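Local coordinates for alpha-galactosidase (Thermus thermophilus, PDB 6LCJ), which probably hydrolyses terminal alpha-galactosyl residues from oligosaccharides, as a hexameric, thermostable glycosidase of family GH36, at residues R161-W166 and K431-P436; F188-F193 and G446-F451. One frame throughout, in Å; residues are numbered along the deposited sequence.

Contact 1 and contact 2 lie on the same flank of the chain, with centres about 9 Å apart. Contact 1, almost wholly buried, pairs strand 161-164 with strand 431-433, chiefly by backbone bonds in register. Contact 2 is partly buried and farther out; it engages the loop that leads into strand 192-195, the other neighbour of 161-164 in the same sheet, and holds it to helix 442-453. Since strand 431-433 precedes that helix in the chain, the two contacts share a connection: K431 NZ reaches F451 O, and T433 packs against F190. The balance thus shifts outward from main-chain pairing, supplemented by a tryptophan and a serine, to a carboxylate that takes a backbone N-H and a hydroxyl.

Contact 1: residues R161-W166 and K431-P436; sequences RVWCSW and KATSDP
The hydroxyl oxygen of S434 is gripped by two hydrogen bonds: it donates to C164 O, with OG and O 2.6 Å apart, and also bonds Y167 N. Its chi1 of -77° sets OG beside its own backbone N, and it comes to C164 O from above the carbonyl plane. It thereby ties the end of one strand to the turn that opens helix 166-169. In the same turn C164 SG, anti to its backbone N, receives a capping bond from W166 N.

Behind this end, V162 bonds both neighbours of A432: V162 N donates to K431 O at 3.1 Å, and V162 O accepts from T433 N. The ladder runs on through C164 N, 2.9 Å from T433 O. These parallel rungs join the first and last strands of a (beta/alpha)8 barrel, the TIM-barrel fold of the Melibiase family, and so close its ring. V162 and A432 share the face that looks into the barrel, their CB atoms 4.1 Å apart, while W163 and T433 lie on the face turned to helix 175-185.

With CG anti to its backbone N (chi1 -170°), the W163 indole reaches forward along the neighbouring strand. T433 O and, toward the rim, S434 CA lie against a ring face, and T433 CG2 is 4.0 Å from W163 CD1. At the edge, NE1 gives a nearly straight bond of 3.0 Å to D435 O, with the acceptor close to the indole plane although the donor stands above the carbonyl plane. T433 OG1 accepts from D435 N in an ST turn and also hydrogen-bonds V404 O, and F193 stacks on the indole. The D435 carboxylate itself is engaged by R407 and F406 N.

Contact 2: residues F188-F193 and G446-F451; sequences FSFEVF and GRLEAF
Both oxygens of the E449 carboxylate grip a single residue, S189. The backbone N of S189 lies 3.1 Å from E449 OE1, and S189 OG donates to E449 OE2 at 2.7 Å. Each oxygen uses its syn lone pair, so the fork fixes the rotation of the carboxylate. E449 leaves the helix with CG anti to its backbone N and then bends at chi2 (50°), which turns its end to the loop. There S189 centres an inverse gamma turn, and its O receives R161 NE. An alanine at E449 would remove both acceptors and would probably loosen the hold of helix 442-453 on this loop.

Beside the fork, F188 CD2 sits 3.4 Å from E449 OE1. L448, one residue before the glutamate, lays CD2 over the F188 ring face in a CH-pi contact, 4.1 Å from the centroid. Its other methyl, CD1, meets the tip of F190 at CZ, 4.2 Å away. L452, a turn farther along, also touches all three loop residues, F188, S189 and F190. With two donors aimed at its syn lone pairs, the E449 carboxylate is likely to stay ionised, although it is flanked by an aromatic ring.

Contact 1: residues R161-W166 and K431-P436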
ATOM      1  N   ARG E 161     -15.721 -16.929  53.012  1.00 36.59           N
ATOM      2  CA  ARG E 161     -14.976 -15.709  53.258  1.00 31.69           C
ATOM      3  C   ARG E 161     -13.503 -16.069  53.151  1.00 31.21           C
ATOM      4  O   ARG E 161     -13.027 -16.971  53.849  1.00 32.16           O
ATOM      5  CB  ARG E 161     -15.345 -15.119  54.619  1.00 29.83           C
ATOM      6  CG  ARG E 161     -16.840 -14.860  54.727  1.00 33.32           C
ATOM      7  CD  ARG E 161     -17.218 -14.117  56.006  1.00 40.23           C
ATOM      8  NE  ARG E 161     -16.971 -14.927  57.194  1.00 39.94           N
ATOM      9  CZ  ARG E 161     -17.878 -15.714  57.748  1.00 41.83           C
ATOM     10  NH1 ARG E 161     -19.086 -15.786  57.218  1.00 45.95           N
ATOM     11  NH2 ARG E 161     -17.576 -16.435  58.820  1.00 43.02           N
ATOM     12  N   VAL E 162     -12.795 -15.404  52.245  1.00 30.93           N
ATOM     13  CA  VAL E 162     -11.486 -15.856  51.791  1.00 28.77           C
ATOM     14  C   VAL E 162     -10.468 -14.766  52.046  1.00 27.99           C
ATOM     15  O   VAL E 162     -10.712 -13.599  51.720  1.00 30.28           O
ATOM     16  CB  VAL E 162     -11.496 -16.215  50.292  1.00 31.64           C
ATOM     17  CG1 VAL E 162     -10.096 -16.685  49.854  1.00 27.11           C
ATOM     18  CG2 VAL E 162     -12.578 -17.241  49.978  1.00 23.33           C
ATOM     19  N   TRP E 163      -9.320 -15.145  52.602  1.00 25.03           N
ATOM     20  CA  TRP E 163      -8.129 -14.318  52.518  1.00 26.70           C
ATOM     21  C   TRP E 163      -7.276 -14.850  51.371  1.00 30.91           C
ATOM     22  O   TRP E 163      -7.051 -16.061  51.272  1.00 32.31           O
ATOM     23  CB  TRP E 163      -7.337 -14.294  53.831  1.00 26.96           C
ATOM     24  CG  TRP E 163      -6.269 -13.235  53.763  1.00 29.08           C
ATOM     25  CD1 TRP E 163      -6.398 -11.911  54.089  1.00 26.23           C
ATOM     26  CD2 TRP E 163      -4.943 -13.393  53.246  1.00 27.49           C
ATOM     27  NE1 TRP E 163      -5.223 -11.243  53.830  1.00 28.86           N
ATOM     28  CE2 TRP E 163      -4.314 -12.128  53.312  1.00 29.14           C
ATOM     29  CE3 TRP E 163      -4.219 -14.484  52.750  1.00 25.94           C
ATOM     30  CZ2 TRP E 163      -2.992 -11.926  52.907  1.00 26.96           C
ATOM     31  CZ3 TRP E 163      -2.907 -14.285  52.353  1.00 24.74           C
ATOM     32  CH2 TRP E 163      -2.309 -13.014  52.425  1.00 25.17           C
ATOM     33  N   CYS E 164      -6.810 -13.947  50.504  1.00 30.21           N
ATOM     34  CA  CYS E 164      -6.144 -14.304  49.252  1.00 25.83           C
ATOM     35  C   CYS E 164      -4.806 -13.575  49.181  1.00 26.62           C
ATOM     36  O   CYS E 164      -4.723 -12.395  49.524  1.00 31.43           O
ATOM     37  CB  CYS E 164      -7.064 -13.931  48.046  1.00 24.45           C
ATOM     38  SG  CYS E 164      -6.357 -14.056  46.388  1.00 49.33           S
ATOM     39  N   SER E 165      -3.754 -14.257  48.738  1.00 26.43           N
ATOM     40  CA  SER E 165      -2.441 -13.617  48.752  1.00 26.74           C
ATOM     41  C   SER E 165      -2.178 -12.713  47.551  1.00 28.14           C
ATOM     42  O   SER E 165      -1.200 -11.954  47.576  1.00 29.90           O
ATOM     43  CB  SER E 165      -1.323 -14.669  48.818  1.00 30.45           C
ATOM     44  OG  SER E 165      -1.361 -15.560  47.709  1.00 30.21           O
ATOM     45  N   TRP E 166      -3.005 -12.764  46.505  1.00 24.91           N
ATOM     46  CA  TRP E 166      -2.576 -12.203  45.229  1.00 26.16           C
ATOM     47  C   TRP E 166      -2.456 -10.682  45.288  1.00 27.66           C
ATOM     48  O   TRP E 166      -1.444 -10.108  44.862  1.00 28.17           O
ATOM     49  CB  TRP E 166      -3.528 -12.627  44.102  1.00 26.16           C
ATOM     50  CG  TRP E 166      -3.122 -12.013  42.790  1.00 29.75           C
ATOM     51  CD1 TRP E 166      -3.792 -11.044  42.096  1.00 26.21           C
ATOM     52  CD2 TRP E 166      -1.921 -12.282  42.040  1.00 28.79           C
ATOM     53  NE1 TRP E 166      -3.098 -10.715  40.957  1.00 27.04           N
ATOM     54  CE2 TRP E 166      -1.949 -11.457  40.896  1.00 27.84           C
ATOM     55  CE3 TRP E 166      -0.834 -13.140  42.223  1.00 25.02           C
ATOM     56  CZ2 TRP E 166      -0.937 -11.469  39.940  1.00 24.15           C
ATOM     57  CZ3 TRP E 166       0.174 -13.143  41.274  1.00 23.72           C
ATOM     58  CH2 TRP E 166       0.117 -12.319  40.150  1.00 21.81           C
ATOM     59  N   LYS E 431     -17.212 -12.511  49.852  1.00 27.90           N
ATOM     60  CA  LYS E 431     -16.375 -11.613  50.637  1.00 24.10           C
ATOM     61  C   LYS E 431     -14.953 -12.142  50.667  1.00 28.85           C
ATOM     62  O   LYS E 431     -14.712 -13.274  51.107  1.00 29.33           O
ATOM     63  CB  LYS E 431     -16.929 -11.457  52.054  1.00 30.36           C
ATOM     64  CG  LYS E 431     -18.310 -10.814  52.070  1.00 24.49           C
ATOM     65  CD  LYS E 431     -19.028 -11.052  53.353  1.00 28.12           C
ATOM     66  CE  LYS E 431     -19.729  -9.794  53.780  1.00 33.67           C
ATOM     67  NZ  LYS E 431     -20.434  -9.968  55.050  1.00 35.19           N
ATOM     68  N   ALA E 432     -14.018 -11.326  50.191  1.00 29.11           N
ATOM     69  CA  ALA E 432     -12.622 -11.718  50.117  1.00 26.97           C
ATOM     70  C   ALA E 432     -11.750 -10.474  50.195  1.00 25.46           C
ATOM     71  O   ALA E 432     -12.177  -9.381  49.829  1.00 26.31           O
ATOM     72  CB  ALA E 432     -12.328 -12.496  48.831  1.00 27.10           C
ATOM     73  N   THR E 433     -10.526 -10.648  50.690  1.00 26.04           N
ATOM     74  CA  THR E 433      -9.547  -9.578  50.661  1.00 26.83           C
ATOM     75  C   THR E 433      -8.152 -10.172  50.594  1.00 28.82           C
ATOM     76  O   THR E 433      -7.928 -11.354  50.891  1.00 30.44           O
ATOM     77  CB  THR E 433      -9.647  -8.636  51.879  1.00 31.06           C
ATOM     78  OG1 THR E 433      -8.656  -7.598  51.763  1.00 27.72           O
ATOM     79  CG2 THR E 433      -9.394  -9.389  53.167  1.00 26.27           C
ATOM     80  N   SER E 434      -7.214  -9.318  50.191  1.00 27.93           N
ATOM     81  CA  SER E 434      -5.799  -9.633  50.199  1.00 28.12           C
ATOM     82  C   SER E 434      -5.023  -8.823  51.224  1.00 27.43           C
ATOM     83  O   SER E 434      -3.806  -8.996  51.325  1.00 30.31           O
ATOM     84  CB  SER E 434      -5.195  -9.407  48.809  1.00 28.61           C
ATOM     85  OG  SER E 434      -5.531 -10.455  47.913  1.00 30.20           O
ATOM     86  N   ASP E 435      -5.683  -7.959  51.981  1.00 29.39           N
ATOM     87  CA  ASP E 435      -5.017  -7.052  52.917  1.00 28.32           C
ATOM     88  C   ASP E 435      -4.319  -7.830  54.020  1.00 30.87           C
ATOM     89  O   ASP E 435      -5.002  -8.438  54.852  1.00 32.00           O
ATOM     90  CB  ASP E 435      -6.029  -6.082  53.530  1.00 27.48           C
ATOM     91  CG  ASP E 435      -6.553  -5.050  52.525  1.00 31.26           C
ATOM     92  OD1 ASP E 435      -5.973  -4.929  51.422  1.00 31.31           O
ATOM     93  OD2 ASP E 435      -7.547  -4.357  52.839  1.00 29.61           O
ATOM     94  N   PRO E 436      -2.989  -7.847  54.080  1.00 33.94           N
ATOM     95  CA  PRO E 436      -2.315  -8.405  55.255  1.00 31.40           C
ATOM     96  C   PRO E 436      -2.649  -7.577  56.483  1.00 32.85           C
ATOM     97  O   PRO E 436      -2.461  -6.348  56.474  1.00 32.31           O
ATOM     98  CB  PRO E 436      -0.824  -8.296  54.899  1.00 26.88           C
ATOM     99  CG  PRO E 436      -0.771  -7.820  53.490  1.00 29.87           C
ATOM    100  CD  PRO E 436      -2.048  -7.142  53.196  1.00 28.54           C
TER

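Contact 2: residues F188-F193 and G446-F451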
ATOM      1  N   PHE E 188      -9.166 -13.120  62.370  1.00 39.52           N
ATOM      2  CA  PHE E 188     -10.343 -12.539  61.732  1.00 35.81           C
ATOM      3  C   PHE E 188     -11.331 -13.627  61.330  1.00 34.25           C
ATOM      4  O   PHE E 188     -10.991 -14.803  61.233  1.00 36.98           O
ATOM      5  CB  PHE E 188      -9.931 -11.711  60.506  1.00 32.84           C
ATOM      6  CG  PHE E 188      -9.206 -10.438  60.850  1.00 33.38           C
ATOM      7  CD1 PHE E 188      -7.847 -10.455  61.150  1.00 29.69           C
ATOM      8  CD2 PHE E 188      -9.888  -9.226  60.897  1.00 30.82           C
ATOM      9  CE1 PHE E 188      -7.186  -9.283  61.470  1.00 35.57           C
ATOM     10  CE2 PHE E 188      -9.231  -8.038  61.225  1.00 31.35           C
ATOM     11  CZ  PHE E 188      -7.884  -8.062  61.510  1.00 33.35           C
ATOM     12  N   SER E 189     -12.561 -13.215  61.041  1.00 36.84           N
ATOM     13  CA  SER E 189     -13.607 -14.178  60.703  1.00 30.61           C
ATOM     14  C   SER E 189     -13.513 -14.661  59.259  1.00 31.06           C
ATOM     15  O   SER E 189     -14.492 -14.574  58.514  1.00 32.51           O
ATOM     16  CB  SER E 189     -14.983 -13.564  60.942  1.00 33.18           C
ATOM     17  OG  SER E 189     -15.257 -13.425  62.318  1.00 42.49           O
ATOM     18  N   PHE E 190     -12.355 -15.160  58.844  1.00 32.49           N
ATOM     19  CA  PHE E 190     -12.216 -15.780  57.533  1.00 32.22           C
ATOM     20  C   PHE E 190     -12.528 -17.269  57.635  1.00 35.92           C
ATOM     21  O   PHE E 190     -12.478 -17.867  58.710  1.00 39.05           O
ATOM     22  CB  PHE E 190     -10.802 -15.594  56.973  1.00 30.40           C
ATOM     23  CG  PHE E 190     -10.505 -14.199  56.532  1.00 29.18           C
ATOM     24  CD1 PHE E 190     -11.063 -13.696  55.364  1.00 27.76           C
ATOM     25  CD2 PHE E 190      -9.662 -13.380  57.285  1.00 30.66           C
ATOM     26  CE1 PHE E 190     -10.779 -12.380  54.944  1.00 30.99           C
ATOM     27  CE2 PHE E 190      -9.379 -12.069  56.882  1.00 28.79           C
ATOM     28  CZ  PHE E 190      -9.938 -11.567  55.712  1.00 26.93           C
ATOM     29  N   GLU E 191     -12.841 -17.868  56.491  1.00 36.94           N
ATOM     30  CA  GLU E 191     -13.046 -19.307  56.402  1.00 36.73           C
ATOM     31  C   GLU E 191     -12.037 -20.018  55.513  1.00 33.89           C
ATOM     32  O   GLU E 191     -11.891 -21.234  55.642  1.00 40.61           O
ATOM     33  CB  GLU E 191     -14.460 -19.617  55.891  1.00 35.27           C
ATOM     34  CG  GLU E 191     -15.451 -18.514  56.229  1.00 40.91           C
ATOM     35  CD  GLU E 191     -16.873 -18.869  55.882  1.00 46.51           C
ATOM     36  OE1 GLU E 191     -17.426 -18.287  54.920  1.00 50.38           O
ATOM     37  OE2 GLU E 191     -17.449 -19.725  56.580  1.00 56.05           O
ATOM     38  N   VAL E 192     -11.344 -19.301  54.628  1.00 33.19           N
ATOM     39  CA  VAL E 192     -10.396 -19.879  53.681  1.00 28.81           C
ATOM     40  C   VAL E 192      -9.151 -19.001  53.656  1.00 31.65           C
ATOM     41  O   VAL E 192      -9.250 -17.772  53.607  1.00 30.84           O
ATOM     42  CB  VAL E 192     -10.993 -19.985  52.257  1.00 31.23           C
ATOM     43  CG1 VAL E 192     -10.054 -20.748  51.326  1.00 30.08           C
ATOM     44  CG2 VAL E 192     -12.368 -20.621  52.268  1.00 29.20           C
ATOM     45  N   PHE E 193      -7.977 -19.632  53.684  1.00 30.20           N
ATOM     46  CA  PHE E 193      -6.700 -18.961  53.478  1.00 25.51           C
ATOM     47  C   PHE E 193      -6.138 -19.491  52.162  1.00 33.58           C
ATOM     48  O   PHE E 193      -5.738 -20.659  52.086  1.00 35.01           O
ATOM     49  CB  PHE E 193      -5.754 -19.236  54.639  1.00 26.77           C
ATOM     50  CG  PHE E 193      -4.480 -18.450  54.585  1.00 29.83           C
ATOM     51  CD1 PHE E 193      -3.410 -18.888  53.825  1.00 26.37           C
ATOM     52  CD2 PHE E 193      -4.346 -17.269  55.303  1.00 29.49           C
ATOM     53  CE1 PHE E 193      -2.224 -18.164  53.782  1.00 28.77           C
ATOM     54  CE2 PHE E 193      -3.156 -16.538  55.265  1.00 31.80           C
ATOM     55  CZ  PHE E 193      -2.090 -16.994  54.501  1.00 30.60           C
ATOM     56  N   GLY E 446     -10.833  -2.791  62.271  1.00 31.90           N
ATOM     57  CA  GLY E 446     -12.206  -2.861  62.731  1.00 27.08           C
ATOM     58  C   GLY E 446     -13.187  -2.906  61.582  1.00 31.44           C
ATOM     59  O   GLY E 446     -14.184  -3.630  61.633  1.00 35.59           O
ATOM     60  N   ARG E 447     -12.915  -2.148  60.521  1.00 32.42           N
ATOM     61  CA  ARG E 447     -13.807  -2.178  59.372  1.00 30.13           C
ATOM     62  C   ARG E 447     -13.802  -3.542  58.705  1.00 29.98           C
ATOM     63  O   ARG E 447     -14.861  -4.039  58.313  1.00 29.50           O
ATOM     64  CB  ARG E 447     -13.436  -1.084  58.387  1.00 27.54           C
ATOM     65  CG  ARG E 447     -14.192   0.177  58.693  1.00 32.81           C
ATOM     66  CD  ARG E 447     -13.694   1.329  57.907  1.00 39.32           C
ATOM     67  NE  ARG E 447     -14.057   1.232  56.504  1.00 49.16           N
ATOM     68  CZ  ARG E 447     -13.174   1.176  55.520  1.00 53.17           C
ATOM     69  NH1 ARG E 447     -11.870   1.206  55.799  1.00 47.95           N
ATOM     70  NH2 ARG E 447     -13.595   1.089  54.263  1.00 59.18           N
ATOM     71  N   LEU E 448     -12.623  -4.168  58.588  1.00 27.88           N
ATOM     72  CA  LEU E 448     -12.539  -5.488  57.973  1.00 23.80           C
ATOM     73  C   LEU E 448     -13.332  -6.523  58.769  1.00 27.62           C
ATOM     74  O   LEU E 448     -14.088  -7.313  58.191  1.00 30.53           O
ATOM     75  CB  LEU E 448     -11.077  -5.920  57.835  1.00 24.57           C
ATOM     76  CG  LEU E 448     -10.842  -7.384  57.402  1.00 27.35           C
ATOM     77  CD1 LEU E 448     -11.486  -7.701  56.017  1.00 15.22           C
ATOM     78  CD2 LEU E 448      -9.357  -7.770  57.435  1.00 23.46           C
ATOM     79  N   GLU E 449     -13.202  -6.520  60.095  1.00 28.25           N
ATOM     80  CA  GLU E 449     -13.953  -7.485  60.894  1.00 30.59           C
ATOM     81  C   GLU E 449     -15.460  -7.252  60.802  1.00 29.94           C
ATOM     82  O   GLU E 449     -16.229  -8.209  60.680  1.00 35.91           O
ATOM     83  CB  GLU E 449     -13.489  -7.456  62.350  1.00 30.95           C
ATOM     84  CG  GLU E 449     -14.072  -8.593  63.202  1.00 34.83           C
ATOM     85  CD  GLU E 449     -13.930 -10.011  62.580  1.00 41.97           C
ATOM     86  OE1 GLU E 449     -13.033 -10.261  61.734  1.00 40.55           O
ATOM     87  OE2 GLU E 449     -14.726 -10.896  62.960  1.00 42.93           O
ATOM     88  N   ALA E 450     -15.912  -5.999  60.869  1.00 28.10           N
ATOM     89  CA  ALA E 450     -17.344  -5.768  60.711  1.00 33.68           C
ATOM     90  C   ALA E 450     -17.826  -6.189  59.324  1.00 32.74           C
ATOM     91  O   ALA E 450     -18.964  -6.646  59.170  1.00 35.16           O
ATOM     92  CB  ALA E 450     -17.681  -4.304  60.986  1.00 30.74           C
ATOM     93  N   PHE E 451     -16.970  -6.066  58.311  1.00 32.54           N
ATOM     94  CA  PHE E 451     -17.322  -6.517  56.965  1.00 33.73           C
ATOM     95  C   PHE E 451     -17.537  -8.031  56.936  1.00 33.31           C
ATOM     96  O   PHE E 451     -18.551  -8.520  56.422  1.00 29.75           O
ATOM     97  CB  PHE E 451     -16.217  -6.078  56.000  1.00 28.13           C
ATOM     98  CG  PHE E 451     -16.301  -6.678  54.612  1.00 32.36           C
ATOM     99  CD1 PHE E 451     -17.246  -6.222  53.692  1.00 32.49           C
ATOM    100  CD2 PHE E 451     -15.384  -7.648  54.207  1.00 28.79           C
ATOM    101  CE1 PHE E 451     -17.299  -6.738  52.408  1.00 29.52           C
ATOM    102  CE2 PHE E 451     -15.419  -8.170  52.911  1.00 29.17           C
ATOM    103  CZ  PHE E 451     -16.386  -7.715  52.013  1.00 30.04           C
TER